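Local atomic coordinates of TetR family transcriptional regulator (Streptomyces coelicolor, PDB entry 6SRN), a protein that probably binds DNA as a regulator of antibiotic production, and holds a furan-carboxylic acid in a ligand pocket, in keeping with control by a bacterial hormone. Residues K29-I34 with R58-T62; E36-E40 with D120-A125; G162-V168 with F210-A214. The contacts are given in a common frame with arbitrary orientation. Numbering follows the deposited sequence.

Contacts 1 and 2 share helix 31-49. Their centres are about 13 Å apart, and they touch where Val59 and Arg58 pack on Ala37 and through the Arg58–Glu40 salt bridge. Their segments alternate along the chain. Contact 1 lies within the predicted DNA-binding part of the fold. Contact 2 joins that part to helix 121-131 of the C-terminal, ligand-binding part. Contact 3 comes last. Its centre is about 47 Å from that of contact 1 and about 36 Å from that of contact 2, on the opposite side of the chain's centre. It lies at the far end of this mainly helical chain, next to the second subunit. The contacts thus run from the DNA-binding end to the dimer interface.

Contact 1 (K29-I34 with R58-T62); sequences KTRAQI and RVGMT
Val59 (chi1 79°, p) packs its CG2 on the first turn of helix 31-49. Val59 CG2 lies 3.7 Å from Gln33 O and 4.0 Å from Ile34 CA. Ile34 and Val59 are the nearest pair in the backbone, with CA atoms 6.1 Å apart. The aliphatic part of Lys29 (chi1 and chi2 both m) passes over the same valine, with Lys29 CD 4.0 Å from Val59 CG2. Segment 29-34 enters its helix through a capping box. Gln33 N donates to Thr30 OG1 at 3.1 Å, and Thr30 N donates to Gln33 OE1 at 2.9 Å. Ile34 N then bonds to Thr30 O at 3.0 Å. Segment 58-62 takes in the last two residues of helix 52-59 and the turn, Gly60 to Thr62, that leads to helix 63-69 in the predicted helix-turn-helix. Gly60, just after helix 52-59, has positive phi (114/5). Met61 is extended (-127/168), and Thr62 N-caps the next helix by accepting from Ala65 N. Met61 (p, t, m) packs on segment 29-34. Met61 SD lies 3.7 Å from Ile34 CD1 and 3.8 Å from Lys29 CB. Ile34 (m, t) and Met61 also both pack on Val66 of helix 63-69.

Contact 2 (E36-E40 with D120-A125); sequences EAASE and DPVMQA
Two helical segments cross at 50°, with their axes 8.1 Å apart at closest approach. The CA atoms of Ser39 and Val122 are 5.0 Å apart, and those of Glu40 and Pro121 are 5.3 Å apart. Ser39 (chi1 m) has its CA-to-CB bond directed toward helix 121-131. Ser39 OG bonds back to Leu35 O in its own helix and lies 3.4 Å from Val122 CG2. Ser39 CB rests 3.5 Å from Pro121 O. One turn further on, Ala125 CB meets Ser39 O at 3.4 Å and Ser39 CB at 3.9 Å. With Ser39 and Ala125 facing each other, little side-chain bulk separates the backbones there. Helix 31-49 belongs to the predicted DNA-binding part of this TetR-family protein, and helix 121-131 to the ligand-binding part. Gln130 on the latter lines the ligand pocket, and the Ala125 side chain is about 10 Å from the bound ligand. The position is consistent with a part in relaying ligand binding to the DNA-binding helices, as in relatives. Glu36 takes a bent rotamer (t, p) that lays its carboxylate over the helix start. Glu36 OE2 reaches Pro121 CD at 3.6 Å, and Glu36 OE1 reaches Val122 CG2 at 3.4 Å. Asp120 (chi1 t) is the N-cap, its OD1 accepting from Val122 N at 2.9 Å. Asp120 OD2 salt-bridges Arg87. Glu36 OE2 and Asp120 OD1, like charges, are 4.1 Å apart; water 1 is 3.0 Å from Glu36 OE1 and 2.9 Å from Asp120 OD1. Glu40 (m, t) sets its CG 4.0 Å from Pro121 CB and pairs its carboxylate with Arg58.

Contact 3 (G162-V168 with F210-A214); sequences GQLRAGV and FALRA
A single antiparallel beta bridge ties the loop between helices 145-161 and 170-192 to the C-terminus. Leu164 and Arg213 are its non-hydrogen-bonded pair, with CA atoms 4.9 Å apart. Two backbone bonds flank them: Ala214 N to Gln163 O at 2.8 Å, and Arg165 N to Leu212 O at 2.9 Å. Leu212 O also receives a CA-H...O contact from Leu164 CA at 3.3 Å. The loop leaves its helix through a Schellman motif at Gly162 (84/15). It then makes a type II turn from Arg165 to Val168, closed by Val168 N to Arg165 O at 3.1 Å, with Gly167 at positive phi. Arg165 (t, t, p) turns its guanidinium edge to Ala211 O. Arg165 NE and Arg165 NH2 donate to Ala211 O, at 2.8 and 2.9 Å. NH1 forms a salt bridge with Glu206 of the second subunit, and the guanidinium makes a cation-pi contact with Phe210 of that subunit. The C-terminal tail is thus joined to the dimer interface. Next to the bridge, Val168 CG1 packs on Leu212 CD2 at 3.8 Å. The Gln163 side chain bonds to Thr101 and Leu103. Water 2 donates to Gln163 O at 2.8 Å and to Ala214 O at 3.2 Å.

Contact 1 (K29-I34 with R58-T62)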
ATOM      1  N   LYS A  29     -24.124  21.157 -16.791  1.00 15.65           N
ATOM      2  CA  LYS A  29     -22.910  20.441 -16.366  1.00 14.97           C
ATOM      3  C   LYS A  29     -22.831  19.028 -16.949  1.00 14.46           C
ATOM      4  O   LYS A  29     -23.829  18.319 -17.107  1.00 13.80           O
ATOM      5  CB  LYS A  29     -22.815  20.421 -14.853  1.00 15.79           C
ATOM      6  CG  LYS A  29     -22.751  21.821 -14.234  1.00 18.05           C
ATOM      7  CD  LYS A  29     -21.332  22.377 -14.332  1.00 19.32           C
ATOM      8  CE  LYS A  29     -21.162  23.758 -13.701  1.00 21.48           C
ATOM      9  NZ  LYS A  29     -19.788  23.975 -13.114  1.00 22.82           N
ATOM     10  N   THR A  30     -21.623  18.620 -17.296  1.00 13.48           N
ATOM     11  CA  THR A  30     -21.428  17.322 -17.892  1.00 13.97           C
ATOM     12  C   THR A  30     -21.095  16.305 -16.807  1.00 15.14           C
ATOM     13  O   THR A  30     -20.790  16.656 -15.664  1.00 14.79           O
ATOM     14  CB  THR A  30     -20.256  17.338 -18.884  1.00 13.52           C
ATOM     15  OG1 THR A  30     -19.048  17.602 -18.168  1.00 13.77           O
ATOM     16  CG2 THR A  30     -20.471  18.394 -19.975  1.00 13.73           C
ATOM     17  N   ARG A  31     -21.183  15.042 -17.183  1.00 15.12           N
ATOM     18  CA  ARG A  31     -20.814  13.940 -16.296  1.00 15.28           C
ATOM     19  C   ARG A  31     -19.406  14.107 -15.791  1.00 14.41           C
ATOM     20  O   ARG A  31     -19.157  13.935 -14.601  1.00 14.23           O
ATOM     21  CB  ARG A  31     -20.960  12.613 -17.033  1.00 16.91           C
ATOM     22  CG  ARG A  31     -20.878  11.399 -16.118  1.00 17.52           C
ATOM     23  CD  ARG A  31     -20.990  10.117 -16.927  1.00 19.37           C
ATOM     24  NE  ARG A  31     -20.920   8.916 -16.097  1.00 19.80           N
ATOM     25  CZ  ARG A  31     -21.953   8.371 -15.451  1.00 22.51           C
ATOM     26  NH1 ARG A  31     -23.173   8.941 -15.474  1.00 20.94           N
ATOM     27  NH2 ARG A  31     -21.752   7.271 -14.715  1.00 24.88           N
ATOM     28  N   ALA A  32     -18.487  14.424 -16.697  1.00 13.26           N
ATOM     29  CA  ALA A  32     -17.097  14.639 -16.355  1.00 12.90           C
ATOM     30  C   ALA A  32     -16.929  15.762 -15.327  1.00 11.99           C
ATOM     31  O   ALA A  32     -16.119  15.637 -14.433  1.00 11.37           O
ATOM     32  CB  ALA A  32     -16.288  14.920 -17.593  1.00 14.08           C
ATOM     33  N   GLN A  33     -17.684  16.852 -15.468  1.00 11.16           N
ATOM     34  CA  GLN A  33     -17.629  17.957 -14.494  1.00 11.12           C
ATOM     35  C   GLN A  33     -18.124  17.529 -13.126  1.00 10.39           C
ATOM     36  O   GLN A  33     -17.507  17.869 -12.112  1.00 10.02           O
ATOM     37  CB  GLN A  33     -18.442  19.157 -14.996  1.00 12.33           C
ATOM     38  CG  GLN A  33     -17.787  19.854 -16.166  1.00 12.70           C
ATOM     39  CD  GLN A  33     -18.595  21.008 -16.732  1.00 13.82           C
ATOM     40  OE1 GLN A  33     -19.730  20.839 -17.151  1.00 13.80           O
ATOM     41  NE2 GLN A  33     -17.980  22.183 -16.790  1.00 15.45           N
ATOM     42  N   ILE A  34     -19.204  16.769 -13.117  1.00 10.42           N
ATOM     43  CA  ILE A  34     -19.720  16.236 -11.841  1.00 11.23           C
ATOM     44  C   ILE A  34     -18.678  15.299 -11.228  1.00 10.91           C
ATOM     45  O   ILE A  34     -18.430  15.367 -10.034  1.00 10.50           O
ATOM     46  CB  ILE A  34     -21.078  15.524 -12.031  1.00 12.82           C
ATOM     47  CG1 ILE A  34     -22.125  16.503 -12.583  1.00 14.72           C
ATOM     48  CG2 ILE A  34     -21.555  14.892 -10.729  1.00 14.42           C
ATOM     49  CD1 ILE A  34     -23.365  15.845 -13.164  1.00 15.31           C
ATOM     50  N   ARG A  58     -20.966  22.138  -5.133  1.00 17.91           N
ATOM     51  CA  ARG A  58     -19.644  22.420  -5.709  1.00 19.17           C
ATOM     52  C   ARG A  58     -19.790  22.604  -7.206  1.00 19.90           C
ATOM     53  O   ARG A  58     -19.270  23.557  -7.794  1.00 18.83           O
ATOM     54  CB  ARG A  58     -18.664  21.267  -5.417  1.00 20.43           C
ATOM     55  CG  ARG A  58     -17.317  21.341  -6.161  1.00 23.54           C
ATOM     56  CD  ARG A  58     -16.385  22.381  -5.605  1.00 26.08           C
ATOM     57  NE  ARG A  58     -16.120  22.198  -4.175  1.00 27.85           N
ATOM     58  CZ  ARG A  58     -15.123  21.491  -3.642  1.00 27.96           C
ATOM     59  NH1 ARG A  58     -14.251  20.823  -4.395  1.00 29.08           N
ATOM     60  NH2 ARG A  58     -15.019  21.431  -2.323  1.00 29.05           N
ATOM     61  N   VAL A  59     -20.566  21.716  -7.819  1.00 21.24           N
ATOM     62  CA  VAL A  59     -20.619  21.683  -9.263  1.00 23.35           C
ATOM     63  C   VAL A  59     -21.654  22.627  -9.856  1.00 22.31           C
ATOM     64  O   VAL A  59     -21.535  22.960 -11.041  1.00 25.66           O
ATOM     65  CB  VAL A  59     -20.781  20.259  -9.792  1.00 21.88           C
ATOM     66  CG1 VAL A  59     -22.226  19.799  -9.687  1.00 20.03           C
ATOM     67  CG2 VAL A  59     -20.239  20.148 -11.212  1.00 22.32           C
ATOM     68  N   GLY A  60     -22.634  23.083  -9.061  1.00 22.26           N
ATOM     69  CA  GLY A  60     -23.567  24.107  -9.476  1.00 22.47           C
ATOM     70  C   GLY A  60     -25.020  23.683  -9.620  1.00 21.99           C
ATOM     71  O   GLY A  60     -25.894  24.477  -9.997  1.00 24.17           O
ATOM     72  N   MET A  61     -25.330  22.454  -9.256  1.00 18.46           N
ATOM     73  CA  MET A  61     -26.629  21.928  -9.659  1.00 18.24           C
ATOM     74  C   MET A  61     -27.403  21.390  -8.453  1.00 16.90           C
ATOM     75  O   MET A  61     -26.884  21.350  -7.345  1.00 17.22           O
ATOM     76  CB  MET A  61     -26.420  20.975 -10.844  1.00 19.97           C
ATOM     77  CG  MET A  61     -25.622  19.738 -10.563  1.00 20.93           C
ATOM     78  SD  MET A  61     -24.897  19.005 -12.047  1.00 20.62           S
ATOM     79  CE  MET A  61     -26.417  18.394 -12.812  1.00 20.18           C
ATOM     80  N   THR A  62     -28.697  21.100  -8.622  1.00 16.95           N
ATOM     81  CA  THR A  62     -29.490  20.512  -7.530  1.00 16.12           C
ATOM     82  C   THR A  62     -29.106  19.052  -7.326  1.00 14.81           C
ATOM     83  O   THR A  62     -28.607  18.401  -8.246  1.00 14.55           O
ATOM     84  CB  THR A  62     -31.005  20.525  -7.832  1.00 16.63           C
ATOM     85  OG1 THR A  62     -31.253  19.742  -9.007  1.00 16.35           O
ATOM     86  CG2 THR A  62     -31.512  21.972  -8.006  1.00 16.98           C
TER

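Contact 2 (E36-E40 with D120-A125)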
ATOM      1  N   GLU A  36     -15.462  15.336 -11.634  1.00 10.82           N
ATOM      2  CA  GLU A  36     -14.318  16.088 -11.137  1.00 11.77           C
ATOM      3  C   GLU A  36     -14.602  16.701  -9.764  1.00 10.25           C
ATOM      4  O   GLU A  36     -13.776  16.607  -8.851  1.00  9.31           O
ATOM      5  CB  GLU A  36     -13.932  17.152 -12.151  1.00 13.30           C
ATOM      6  CG  GLU A  36     -12.565  17.757 -11.953  1.00 16.24           C
ATOM      7  CD  GLU A  36     -11.389  16.784 -12.243  1.00 17.75           C
ATOM      8  OE1 GLU A  36     -11.461  15.812 -13.085  1.00 19.05           O
ATOM      9  OE2 GLU A  36     -10.308  17.032 -11.668  1.00 26.14           O
ATOM     10  N   ALA A  37     -15.786  17.293  -9.619  1.00  9.43           N
ATOM     11  CA  ALA A  37     -16.199  17.829  -8.325  1.00  9.41           C
ATOM     12  C   ALA A  37     -16.304  16.764  -7.256  1.00  8.92           C
ATOM     13  O   ALA A  37     -15.832  16.968  -6.138  1.00  9.12           O
ATOM     14  CB  ALA A  37     -17.523  18.577  -8.453  1.00  9.34           C
ATOM     15  N   ALA A  38     -16.887  15.627  -7.618  1.00  9.03           N
ATOM     16  CA  ALA A  38     -16.971  14.525  -6.697  1.00  8.89           C
ATOM     17  C   ALA A  38     -15.573  14.065  -6.278  1.00  8.86           C
ATOM     18  O   ALA A  38     -15.340  13.747  -5.123  1.00  9.59           O
ATOM     19  CB  ALA A  38     -17.727  13.380  -7.316  1.00  9.34           C
ATOM     20  N   SER A  39     -14.682  14.038  -7.230  1.00  8.61           N
ATOM     21  CA  SER A  39     -13.306  13.584  -6.962  1.00  8.94           C
ATOM     22  C   SER A  39     -12.631  14.501  -5.985  1.00  9.02           C
ATOM     23  O   SER A  39     -11.911  14.061  -5.099  1.00  9.34           O
ATOM     24  CB  SER A  39     -12.522  13.488  -8.249  1.00  9.10           C
ATOM     25  OG  SER A  39     -13.020  12.401  -9.039  1.00 10.36           O
ATOM     26  N   GLU A  40     -12.779  15.801  -6.199  1.00  8.89           N
ATOM     27  CA  GLU A  40     -12.180  16.765  -5.301  1.00 10.05           C
ATOM     28  C   GLU A  40     -12.665  16.509  -3.886  1.00  9.44           C
ATOM     29  O   GLU A  40     -11.862  16.520  -2.953  1.00 10.61           O
ATOM     30  CB  GLU A  40     -12.516  18.199  -5.747  1.00 11.49           C
ATOM     31  CG  GLU A  40     -11.805  18.604  -7.043  1.00 14.13           C
ATOM     32  CD  GLU A  40     -12.381  19.841  -7.730  1.00 17.67           C
ATOM     33  OE1 GLU A  40     -13.257  20.496  -7.142  1.00 19.57           O
ATOM     34  OE2 GLU A  40     -11.931  20.173  -8.861  1.00 20.56           O
ATOM     35  N   ASP A 120      -3.830  14.963  -9.872  1.00  7.77           N
ATOM     36  CA  ASP A 120      -5.158  14.841 -10.471  1.00  8.49           C
ATOM     37  C   ASP A 120      -6.166  14.351  -9.432  1.00  7.92           C
ATOM     38  O   ASP A 120      -6.029  13.263  -8.906  1.00  7.34           O
ATOM     39  CB  ASP A 120      -5.118  13.873 -11.667  1.00  9.92           C
ATOM     40  CG  ASP A 120      -6.391  13.867 -12.439  1.00 13.54           C
ATOM     41  OD1 ASP A 120      -7.474  14.048 -11.840  1.00 17.75           O
ATOM     42  OD2 ASP A 120      -6.319  13.625 -13.685  1.00 18.25           O
ATOM     43  N   PRO A 121      -7.189  15.168  -9.120  1.00  7.59           N
ATOM     44  CA  PRO A 121      -8.143  14.734  -8.146  1.00  7.78           C
ATOM     45  C   PRO A 121      -8.805  13.390  -8.421  1.00  7.30           C
ATOM     46  O   PRO A 121      -9.172  12.685  -7.459  1.00  6.77           O
ATOM     47  CB  PRO A 121      -9.184  15.834  -8.160  1.00  8.44           C
ATOM     48  CG  PRO A 121      -8.450  17.069  -8.572  1.00  8.79           C
ATOM     49  CD  PRO A 121      -7.461  16.557  -9.574  1.00  8.19           C
ATOM     50  N   VAL A 122      -9.062  13.058  -9.680  1.00  7.12           N
ATOM     51  CA  VAL A 122      -9.721  11.764  -9.955  1.00  7.21           C
ATOM     52  C   VAL A 122      -8.831  10.595  -9.488  1.00  6.92           C
ATOM     53  O   VAL A 122      -9.328   9.592  -8.962  1.00  7.07           O
ATOM     54  CB  VAL A 122     -10.117  11.632 -11.434  1.00  7.92           C
ATOM     55  CG1 VAL A 122     -10.700  10.249 -11.724  1.00  8.31           C
ATOM     56  CG2 VAL A 122     -11.105  12.723 -11.787  1.00  8.92           C
ATOM     57  N   MET A 123      -7.518  10.717  -9.718  1.00  7.37           N
ATOM     58  CA  MET A 123      -6.603   9.681  -9.253  1.00  7.31           C
ATOM     59  C   MET A 123      -6.512   9.664  -7.743  1.00  6.77           C
ATOM     60  O   MET A 123      -6.487   8.571  -7.151  1.00  7.28           O
ATOM     61  CB  MET A 123      -5.230   9.899  -9.874  1.00  8.20           C
ATOM     62  CG  MET A 123      -5.191   9.798 -11.393  1.00  9.12           C
ATOM     63  SD  MET A 123      -5.443   8.087 -11.967  1.00 10.70           S
ATOM     64  CE  MET A 123      -3.927   7.443 -11.486  1.00 10.73           C
ATOM     65  N   GLN A 124      -6.442  10.825  -7.130  1.00  6.59           N
ATOM     66  CA  GLN A 124      -6.325  10.869  -5.696  1.00  6.61           C
ATOM     67  C   GLN A 124      -7.588  10.274  -5.043  1.00  6.57           C
ATOM     68  O   GLN A 124      -7.533   9.557  -4.058  1.00  6.92           O
ATOM     69  CB  GLN A 124      -6.114  12.295  -5.235  1.00  7.28           C
ATOM     70  CG  GLN A 124      -4.810  12.889  -5.789  1.00  8.02           C
ATOM     71  CD  GLN A 124      -4.701  14.377  -5.682  1.00  8.97           C
ATOM     72  OE1 GLN A 124      -5.625  15.069  -5.286  1.00 11.38           O
ATOM     73  NE2 GLN A 124      -3.538  14.883  -6.020  1.00 10.02           N
ATOM     74  N   ALA A 125      -8.739  10.596  -5.605  1.00  5.99           N
ATOM     75  CA  ALA A 125     -10.000  10.087  -5.113  1.00  6.13           C
ATOM     76  C   ALA A 125     -10.126   8.596  -5.331  1.00  6.71           C
ATOM     77  O   ALA A 125     -10.576   7.861  -4.461  1.00  7.57           O
ATOM     78  CB  ALA A 125     -11.150  10.806  -5.770  1.00  6.04           C
TER
HETATM   79  O   HOH W   1      -9.268  14.000 -14.168  1.00 30.20           O

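Contact 3 (G162-V168 with F210-A214)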
ATOM      1  N   GLY A 162      13.601 -10.112 -26.152  1.00 11.33           N
ATOM      2  CA  GLY A 162      14.930 -10.196 -25.549  1.00 12.03           C
ATOM      3  C   GLY A 162      15.326  -8.986 -24.711  1.00 12.67           C
ATOM      4  O   GLY A 162      16.499  -8.794 -24.362  1.00 12.69           O
ATOM      5  N   GLN A 163      14.345  -8.155 -24.354  1.00 13.20           N
ATOM      6  CA  GLN A 163      14.620  -6.960 -23.578  1.00 14.74           C
ATOM      7  C   GLN A 163      14.652  -7.245 -22.079  1.00 15.35           C
ATOM      8  O   GLN A 163      15.256  -6.518 -21.272  1.00 15.11           O
ATOM      9  CB  GLN A 163      13.521  -5.940 -23.934  1.00 15.83           C
ATOM     10  CG  GLN A 163      13.747  -4.571 -23.370  1.00 18.03           C
ATOM     11  CD  GLN A 163      12.814  -3.521 -23.954  1.00 16.75           C
ATOM     12  OE1 GLN A 163      11.638  -3.763 -24.273  1.00 15.38           O
ATOM     13  NE2 GLN A 163      13.352  -2.335 -24.100  1.00 18.06           N
ATOM     14  N   LEU A 164      13.956  -8.307 -21.700  1.00 16.97           N
ATOM     15  CA  LEU A 164      13.707  -8.619 -20.297  1.00 17.78           C
ATOM     16  C   LEU A 164      14.748  -9.658 -19.879  1.00 20.10           C
ATOM     17  O   LEU A 164      15.046 -10.604 -20.634  1.00 23.06           O
ATOM     18  CB  LEU A 164      12.274  -9.119 -20.169  1.00 17.55           C
ATOM     19  CG  LEU A 164      11.426  -8.947 -18.935  1.00 20.18           C
ATOM     20  CD1 LEU A 164      11.199  -7.461 -18.690  1.00 21.20           C
ATOM     21  CD2 LEU A 164      10.113  -9.670 -19.122  1.00 20.03           C
ATOM     22  N   ARG A 165      15.376  -9.475 -18.724  1.00 19.42           N
ATOM     23  CA  ARG A 165      16.359 -10.427 -18.195  1.00 18.83           C
ATOM     24  C   ARG A 165      15.834 -11.877 -18.191  1.00 19.26           C
ATOM     25  O   ARG A 165      14.663 -12.139 -17.886  1.00 17.44           O
ATOM     26  CB  ARG A 165      16.865 -10.025 -16.784  1.00 19.61           C
ATOM     27  CG  ARG A 165      17.730 -11.045 -16.041  1.00 19.49           C
ATOM     28  CD  ARG A 165      18.379 -10.477 -14.776  1.00 18.80           C
ATOM     29  NE  ARG A 165      17.370 -10.018 -13.817  1.00 18.12           N
ATOM     30  CZ  ARG A 165      16.885 -10.708 -12.780  1.00 17.73           C
ATOM     31  NH1 ARG A 165      17.262 -11.944 -12.479  1.00 17.17           N
ATOM     32  NH2 ARG A 165      15.965 -10.161 -12.017  1.00 16.67           N
ATOM     33  N   ALA A 166      16.734 -12.798 -18.533  1.00 20.91           N
ATOM     34  CA  ALA A 166      16.407 -14.208 -18.635  1.00 21.31           C
ATOM     35  C   ALA A 166      15.851 -14.715 -17.335  1.00 18.58           C
ATOM     36  O   ALA A 166      16.389 -14.451 -16.244  1.00 17.37           O
ATOM     37  CB  ALA A 166      17.628 -15.029 -19.033  1.00 21.88           C
ATOM     38  N   GLY A 167      14.740 -15.431 -17.465  1.00 18.85           N
ATOM     39  CA  GLY A 167      14.100 -16.057 -16.338  1.00 18.11           C
ATOM     40  C   GLY A 167      13.019 -15.212 -15.696  1.00 16.52           C
ATOM     41  O   GLY A 167      12.239 -15.731 -14.900  1.00 16.24           O
ATOM     42  N   VAL A 168      12.980 -13.907 -16.011  1.00 15.20           N
ATOM     43  CA  VAL A 168      11.934 -13.052 -15.465  1.00 14.83           C
ATOM     44  C   VAL A 168      10.595 -13.368 -16.123  1.00 14.41           C
ATOM     45  O   VAL A 168      10.480 -13.375 -17.345  1.00 14.75           O
ATOM     46  CB  VAL A 168      12.319 -11.565 -15.614  1.00 14.29           C
ATOM     47  CG1 VAL A 168      11.185 -10.662 -15.143  1.00 14.81           C
ATOM     48  CG2 VAL A 168      13.592 -11.291 -14.815  1.00 15.37           C
ATOM     49  N   PHE A 210      16.434  -1.878 -13.207  1.00  7.71           N
ATOM     50  CA  PHE A 210      17.775  -2.491 -13.268  1.00  7.94           C
ATOM     51  C   PHE A 210      17.640  -4.010 -13.259  1.00  7.67           C
ATOM     52  O   PHE A 210      18.335  -4.727 -14.035  1.00  8.55           O
ATOM     53  CB  PHE A 210      18.664  -2.044 -12.128  1.00  8.57           C
ATOM     54  CG  PHE A 210      20.029  -2.648 -12.182  1.00 10.17           C
ATOM     55  CD1 PHE A 210      20.290  -3.882 -11.592  1.00 10.60           C
ATOM     56  CD2 PHE A 210      21.032  -1.983 -12.835  1.00 11.43           C
ATOM     57  CE1 PHE A 210      21.559  -4.439 -11.657  1.00 11.64           C
ATOM     58  CE2 PHE A 210      22.296  -2.526 -12.912  1.00 12.53           C
ATOM     59  CZ  PHE A 210      22.551  -3.763 -12.340  1.00 12.32           C
ATOM     60  N   ALA A 211      16.702  -4.492 -12.447  1.00  7.98           N
ATOM     61  CA  ALA A 211      16.442  -5.932 -12.318  1.00  8.54           C
ATOM     62  C   ALA A 211      15.652  -6.534 -13.480  1.00  9.10           C
ATOM     63  O   ALA A 211      15.687  -7.751 -13.679  1.00 10.90           O
ATOM     64  CB  ALA A 211      15.745  -6.188 -11.014  1.00  8.94           C
ATOM     65  N   LEU A 212      14.902  -5.725 -14.228  1.00  9.02           N
ATOM     66  CA  LEU A 212      14.089  -6.209 -15.335  1.00 10.08           C
ATOM     67  C   LEU A 212      14.852  -6.208 -16.645  1.00 11.47           C
ATOM     68  O   LEU A 212      14.578  -7.013 -17.512  1.00 12.10           O
ATOM     69  CB  LEU A 212      12.810  -5.395 -15.531  1.00 10.11           C
ATOM     70  CG  LEU A 212      11.827  -5.575 -14.374  1.00 10.20           C
ATOM     71  CD1 LEU A 212      10.770  -4.511 -14.498  1.00 10.19           C
ATOM     72  CD2 LEU A 212      11.193  -6.945 -14.365  1.00 10.31           C
ATOM     73  N   ARG A 213      15.733  -5.245 -16.835  1.00 12.51           N
ATOM     74  CA  ARG A 213      16.427  -5.137 -18.144  1.00 14.82           C
ATOM     75  C   ARG A 213      17.470  -6.211 -18.387  1.00 15.36           C
ATOM     76  O   ARG A 213      18.360  -6.474 -17.563  1.00 16.00           O
ATOM     77  CB  ARG A 213      17.158  -3.819 -18.251  1.00 18.27           C
ATOM     78  CG  ARG A 213      16.282  -2.627 -18.427  1.00 20.36           C
ATOM     79  CD  ARG A 213      17.164  -1.447 -18.817  1.00 23.55           C
ATOM     80  NE  ARG A 213      18.417  -1.469 -18.071  1.00 26.13           N
ATOM     81  CZ  ARG A 213      18.619  -0.859 -16.906  1.00 27.33           C
ATOM     82  NH1 ARG A 213      17.639  -0.136 -16.308  1.00 23.63           N
ATOM     83  NH2 ARG A 213      19.823  -0.975 -16.346  1.00 29.25           N
ATOM     84  N   ALA A 214      17.398  -6.820 -19.559  1.00 14.41           N
ATOM     85  CA  ALA A 214      18.474  -7.654 -20.017  1.00 15.40           C
ATOM     86  C   ALA A 214      19.700  -6.766 -20.204  1.00 17.62           C
ATOM     87  O   ALA A 214      19.589  -5.631 -20.725  1.00 18.19           O
ATOM     88  CB  ALA A 214      18.092  -8.319 -21.332  1.00 15.01           C
ATOM     89  OXT ALA A 214      20.783  -7.170 -19.804  1.00 18.93           O
TER
HETATM   90  O   HOH W   2      16.867  -4.344 -21.818  1.00 35.79           O